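Local coordinates for sarcosine oxidase (Pyrococcus horikoshii, PDB 1Y56), which forms the beta subunit of an L-proline dehydrogenase complex, an FAD-dependent oxidoreductase that probably oxidises L-proline, at residues 112-125 with 130-142. Residues are numbered along the deposited sequence; the frame is centred on the assembly and turned at random.
Sequences VPTKLITPEEAKEI and DISEVIAASWNPT
Strands 115-117 and 136-140 pair antiparallel at the border of the large mixed beta-sheet of this FAD-dependent oxidoreductase. Strand 115-117 is outermost within the chain; strand 136-140 also pairs with strand 87-91. Lys-115 and Trp-139 form a hydrogen-bonded pair, with Lys-115 N to Trp-139 O at 2.8 Å and Trp-139 N to Lys-115 O at 2.9 Å. Ile-117 and Ala-137 form the next such pair. Between them, Leu-116 and Ser-138 face the other side, toward helix 94-109. Ser-138 OG is hydrogen-bonded to Gln-54.

Past Ile-117 the chain turns into helix 119-124, which packs back over residues 131-137. Ala-122 CB rests on Ala-137 CB at 4.0 Å. Ile-131 CG1 meets Pro-119 CB at 3.9 Å and also touches Lys-123 CB. The Lys-123 ammonium reaches on to Pro-127 O.

Trp-139 carries much of the contact on the face it shares with Lys-115 and Ile-117. Its CG lies anti to the backbone N (chi1 168°), which places the indole beside Lys-115, with one face against Ile-125. Lys-115 runs alongside it, with CE in the ring plane, 3.6 Å from Trp-139 CD1. The Ile-125 side chain points against that of Trp-139 and makes a CH-pi contact: its CD1 sits 3.5 Å from the centroid of the Trp-139 six-membered ring, 8° off the normal.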
loop_
_atom_site.group_PDB
_atom_site.type_symbol
_atom_site.label_atom_id
_atom_site.label_comp_id
_atom_site.label_asym_id
_atom_site.label_seq_id
_atom_site.Cartn_x
_atom_site.Cartn_y
_atom_site.Cartn_z
ATOM N N VAL B 112 41.100 21.396 53.690
ATOM C CA VAL B 112 40.738 20.074 53.224
ATOM C C VAL B 112 41.870 19.135 53.634
ATOM O O VAL B 112 42.927 19.113 52.991
ATOM C CB VAL B 112 40.466 20.057 51.708
ATOM C CG1 VAL B 112 40.379 18.621 51.176
ATOM C CG2 VAL B 112 39.189 20.835 51.403
ATOM N N PRO B 113 41.650 18.359 54.717
ATOM C CA PRO B 113 42.718 17.597 55.349
ATOM C C PRO B 113 43.028 16.290 54.620
ATOM O O PRO B 113 42.851 15.215 55.184
ATOM C CB PRO B 113 42.165 17.333 56.755
ATOM C CG PRO B 113 40.707 17.265 56.576
ATOM C CD PRO B 113 40.353 18.139 55.391
ATOM N N THR B 114 43.498 16.387 53.380
ATOM C CA THR B 114 43.913 15.213 52.612
ATOM C C THR B 114 45.276 14.712 53.107
ATOM O O THR B 114 46.136 15.515 53.461
ATOM C CB THR B 114 43.981 15.545 51.101
ATOM O OG1 THR B 114 42.803 16.267 50.713
ATOM C CG2 THR B 114 44.113 14.282 50.261
ATOM N N LYS B 115 45.465 13.396 53.137
ATOM C CA LYS B 115 46.767 12.805 53.462
ATOM C C LYS B 115 47.341 12.079 52.256
ATOM O O LYS B 115 46.603 11.441 51.502
ATOM C CB LYS B 115 46.671 11.777 54.602
ATOM C CG LYS B 115 45.740 12.127 55.751
ATOM C CD LYS B 115 45.805 11.086 56.852
ATOM C CE LYS B 115 45.098 9.804 56.472
ATOM N NZ LYS B 115 45.101 8.813 57.577
ATOM N N LEU B 116 48.657 12.164 52.084
ATOM C CA LEU B 116 49.363 11.227 51.214
ATOM C C LEU B 116 49.499 9.930 52.014
ATOM O O LEU B 116 49.943 9.946 53.163
ATOM C CB LEU B 116 50.753 11.768 50.873
ATOM C CG LEU B 116 51.439 11.568 49.515
ATOM C CD1 LEU B 116 52.923 11.228 49.712
ATOM C CD2 LEU B 116 50.757 10.510 48.685
ATOM N N ILE B 117 49.097 8.803 51.448
ATOM C CA ILE B 117 49.192 7.572 52.219
ATOM C C ILE B 117 49.933 6.425 51.556
ATOM O O ILE B 117 50.288 6.466 50.381
ATOM C CB ILE B 117 47.818 7.060 52.718
ATOM C CG1 ILE B 117 46.939 6.612 51.539
ATOM C CG2 ILE B 117 47.154 8.092 53.667
ATOM C CD1 ILE B 117 45.871 5.609 51.915
ATOM N N THR B 118 50.120 5.396 52.365
ATOM C CA THR B 118 50.837 4.190 52.029
ATOM C C THR B 118 49.974 3.178 51.281
ATOM O O THR B 118 48.759 3.091 51.519
ATOM C CB THR B 118 51.380 3.574 53.324
ATOM O OG1 THR B 118 52.795 3.643 53.287
ATOM C CG2 THR B 118 51.002 2.153 53.475
ATOM N N PRO B 119 50.601 2.432 50.352
ATOM C CA PRO B 119 50.003 1.296 49.671
ATOM C C PRO B 119 49.221 0.366 50.602
ATOM O O PRO B 119 48.037 0.127 50.354
ATOM C CB PRO B 119 51.217 0.591 49.070
ATOM C CG PRO B 119 52.101 1.708 48.720
ATOM C CD PRO B 119 51.965 2.687 49.852
ATOM N N GLU B 120 49.849 -0.140 51.661
ATOM C CA GLU B 120 49.131 -1.014 52.608
ATOM C C GLU B 120 47.963 -0.309 53.295
ATOM O O GLU B 120 46.937 -0.935 53.548
ATOM C CB GLU B 120 50.051 -1.749 53.611
ATOM C CG GLU B 120 51.430 -1.137 53.872
ATOM C CD GLU B 120 52.392 -1.256 52.674
ATOM O OE1 GLU B 120 52.748 -0.216 52.063
ATOM O OE2 GLU B 120 52.780 -2.393 52.338
ATOM N N GLU B 121 48.094 0.989 53.556
ATOM C CA GLU B 121 46.981 1.768 54.109
ATOM C C GLU B 121 45.816 1.819 53.120
ATOM O O GLU B 121 44.667 1.530 53.480
ATOM C CB GLU B 121 47.428 3.181 54.482
ATOM C CG GLU B 121 48.394 3.219 55.656
ATOM C CD GLU B 121 49.121 4.561 55.835
ATOM O OE1 GLU B 121 49.180 5.371 54.872
ATOM O OE2 GLU B 121 49.650 4.793 56.956
ATOM N N ALA B 122 46.131 2.169 51.870
ATOM C CA ALA B 122 45.162 2.161 50.777
ATOM C C ALA B 122 44.457 0.823 50.671
ATOM O O ALA B 122 43.275 0.793 50.397
ATOM C CB ALA B 122 45.827 2.511 49.460
ATOM N N LYS B 123 45.184 -0.269 50.893
ATOM C CA LYS B 123 44.622 -1.612 50.816
ATOM C C LYS B 123 43.787 -2.008 52.051
ATOM O O LYS B 123 42.967 -2.918 51.971
ATOM C CB LYS B 123 45.730 -2.636 50.554
ATOM C CG LYS B 123 45.245 -4.061 50.271
ATOM C CD LYS B 123 46.425 -4.999 50.055
ATOM C CE LYS B 123 46.018 -6.465 50.071
ATOM N NZ LYS B 123 45.078 -6.785 48.969
ATOM N N GLU B 124 43.980 -1.337 53.185
ATOM C CA GLU B 124 43.090 -1.558 54.327
ATOM C C GLU B 124 41.690 -1.097 53.972
ATOM O O GLU B 124 40.774 -1.911 53.922
ATOM C CB GLU B 124 43.579 -0.840 55.572
ATOM C CG GLU B 124 44.670 -1.582 56.286
ATOM C CD GLU B 124 44.952 -0.972 57.634
ATOM O OE1 GLU B 124 43.988 -0.878 58.430
ATOM O OE2 GLU B 124 46.125 -0.582 57.893
ATOM N N ILE B 125 41.529 0.205 53.725
ATOM C CA ILE B 125 40.400 0.714 52.944
ATOM C C ILE B 125 40.455 -0.116 51.667
ATOM O O ILE B 125 41.545 -0.359 51.157
ATOM C CB ILE B 125 40.637 2.182 52.537
ATOM C CG1 ILE B 125 41.393 2.950 53.633
ATOM C CG2 ILE B 125 39.326 2.848 52.188
ATOM C CD1 ILE B 125 41.889 4.324 53.220
ATOM N N ASP B 130 44.585 -4.246 44.137
ATOM C CA ASP B 130 45.899 -4.824 43.834
ATOM C C ASP B 130 46.948 -3.776 44.127
ATOM O O ASP B 130 46.948 -2.700 43.517
ATOM C CB ASP B 130 46.018 -5.279 42.383
ATOM C CG ASP B 130 47.409 -5.830 42.043
ATOM O OD1 ASP B 130 47.619 -6.220 40.875
ATOM O OD2 ASP B 130 48.296 -5.874 42.926
ATOM N N ILE B 131 47.848 -4.087 45.053
ATOM C CA ILE B 131 48.726 -3.059 45.587
ATOM C C ILE B 131 50.117 -3.082 44.963
ATOM O O ILE B 131 50.926 -2.196 45.199
ATOM C CB ILE B 131 48.687 -3.055 47.164
ATOM C CG1 ILE B 131 48.369 -1.653 47.647
ATOM C CG2 ILE B 131 49.935 -3.659 47.843
ATOM C CD1 ILE B 131 47.140 -1.070 46.967
ATOM N N SER B 132 50.341 -4.065 44.099
ATOM C CA SER B 132 51.679 -4.398 43.613
ATOM C C SER B 132 52.450 -3.293 42.925
ATOM O O SER B 132 53.670 -3.288 43.001
ATOM C CB SER B 132 51.678 -5.674 42.754
ATOM O OG SER B 132 50.672 -5.639 41.769
ATOM N N GLU B 133 51.785 -2.367 42.249
ATOM C CA GLU B 133 52.548 -1.277 41.621
ATOM C C GLU B 133 52.148 0.131 42.059
ATOM O O GLU B 133 52.629 1.118 41.501
ATOM C CB GLU B 133 52.575 -1.409 40.100
ATOM C CG GLU B 133 51.221 -1.591 39.447
ATOM C CD GLU B 133 51.326 -1.986 37.972
ATOM O OE1 GLU B 133 50.431 -2.738 37.503
ATOM O OE2 GLU B 133 52.289 -1.547 37.281
ATOM N N VAL B 134 51.279 0.201 43.066
ATOM C CA VAL B 134 50.894 1.458 43.705
ATOM C C VAL B 134 51.973 1.836 44.706
ATOM O O VAL B 134 52.367 1.017 45.527
ATOM C CB VAL B 134 49.577 1.305 44.473
ATOM C CG1 VAL B 134 49.072 2.665 44.939
ATOM C CG2 VAL B 134 48.537 0.590 43.615
ATOM N N ILE B 135 52.452 3.072 44.646
ATOM C CA ILE B 135 53.574 3.478 45.508
ATOM C C ILE B 135 53.140 4.442 46.623
ATOM O O ILE B 135 53.765 4.513 47.688
ATOM C CB ILE B 135 54.799 4.015 44.689
ATOM C CG1 ILE B 135 54.546 5.430 44.147
ATOM C CG2 ILE B 135 55.207 3.006 43.580
ATOM C CD1 ILE B 135 55.821 6.150 43.734
ATOM N N ALA B 136 52.062 5.168 46.367
ATOM C CA ALA B 136 51.382 5.927 47.390
ATOM C C ALA B 136 49.947 6.124 46.925
ATOM O O ALA B 136 49.580 5.708 45.822
ATOM C CB ALA B 136 52.075 7.259 47.620
ATOM N N ALA B 137 49.124 6.733 47.768
ATOM C CA ALA B 137 47.777 7.087 47.352
ATOM C C ALA B 137 47.393 8.363 48.036
ATOM O O ALA B 137 47.821 8.622 49.161
ATOM C CB ALA B 137 46.796 5.987 47.698
ATOM N N SER B 138 46.599 9.167 47.349
ATOM C CA SER B 138 46.051 10.365 47.941
ATOM C C SER B 138 44.701 10.003 48.543
ATOM O O SER B 138 43.820 9.469 47.852
ATOM C CB SER B 138 45.888 11.447 46.892
ATOM O OG SER B 138 45.478 12.640 47.501
ATOM N N TRP B 139 44.548 10.286 49.833
ATOM C CA TRP B 139 43.370 9.877 50.578
ATOM C C TRP B 139 42.751 11.044 51.320
ATOM O O TRP B 139 43.448 11.758 52.023
ATOM C CB TRP B 139 43.762 8.774 51.563
ATOM C CG TRP B 139 42.717 8.451 52.586
ATOM C CD1 TRP B 139 42.801 8.666 53.924
ATOM C CD2 TRP B 139 41.437 7.853 52.355
ATOM N NE1 TRP B 139 41.655 8.241 54.551
ATOM C CE2 TRP B 139 40.799 7.737 53.610
ATOM C CE3 TRP B 139 40.766 7.402 51.214
ATOM C CZ2 TRP B 139 39.515 7.190 53.757
ATOM C CZ3 TRP B 139 39.483 6.858 51.363
ATOM C CH2 TRP B 139 38.877 6.757 52.623
ATOM N N ASN B 140 41.452 11.244 51.156
ATOM C CA ASN B 140 40.708 12.153 52.027
ATOM C C ASN B 140 39.426 11.488 52.516
ATOM O O ASN B 140 38.568 11.115 51.703
ATOM C CB ASN B 140 40.396 13.488 51.344
ATOM C CG ASN B 140 39.691 14.474 52.274
ATOM O OD1 ASN B 140 40.304 15.386 52.813
ATOM N ND2 ASN B 140 38.406 14.286 52.466
ATOM N N PRO B 141 39.283 11.347 53.844
ATOM C CA PRO B 141 38.136 10.613 54.381
ATOM C C PRO B 141 36.811 11.393 54.381
ATOM O O PRO B 141 35.769 10.797 54.620
ATOM C CB PRO B 141 38.576 10.260 55.807
ATOM C CG PRO B 141 39.562 11.327 56.182
ATOM C CD PRO B 141 40.170 11.863 54.906
ATOM N N THR B 142 36.833 12.695 54.104
ATOM C CA THR B 142 35.585 13.467 54.070
ATOM C C THR B 142 34.968 13.665 52.678
ATOM O O THR B 142 33.949 14.341 52.548
ATOM C CB THR B 142 35.712 14.823 54.776
ATOM O OG1 THR B 142 36.840 15.529 54.256
ATOM C CG2 THR B 142 35.891 14.631 56.258
HETATM O O HOH W 1 53.615 6.199 50.732
#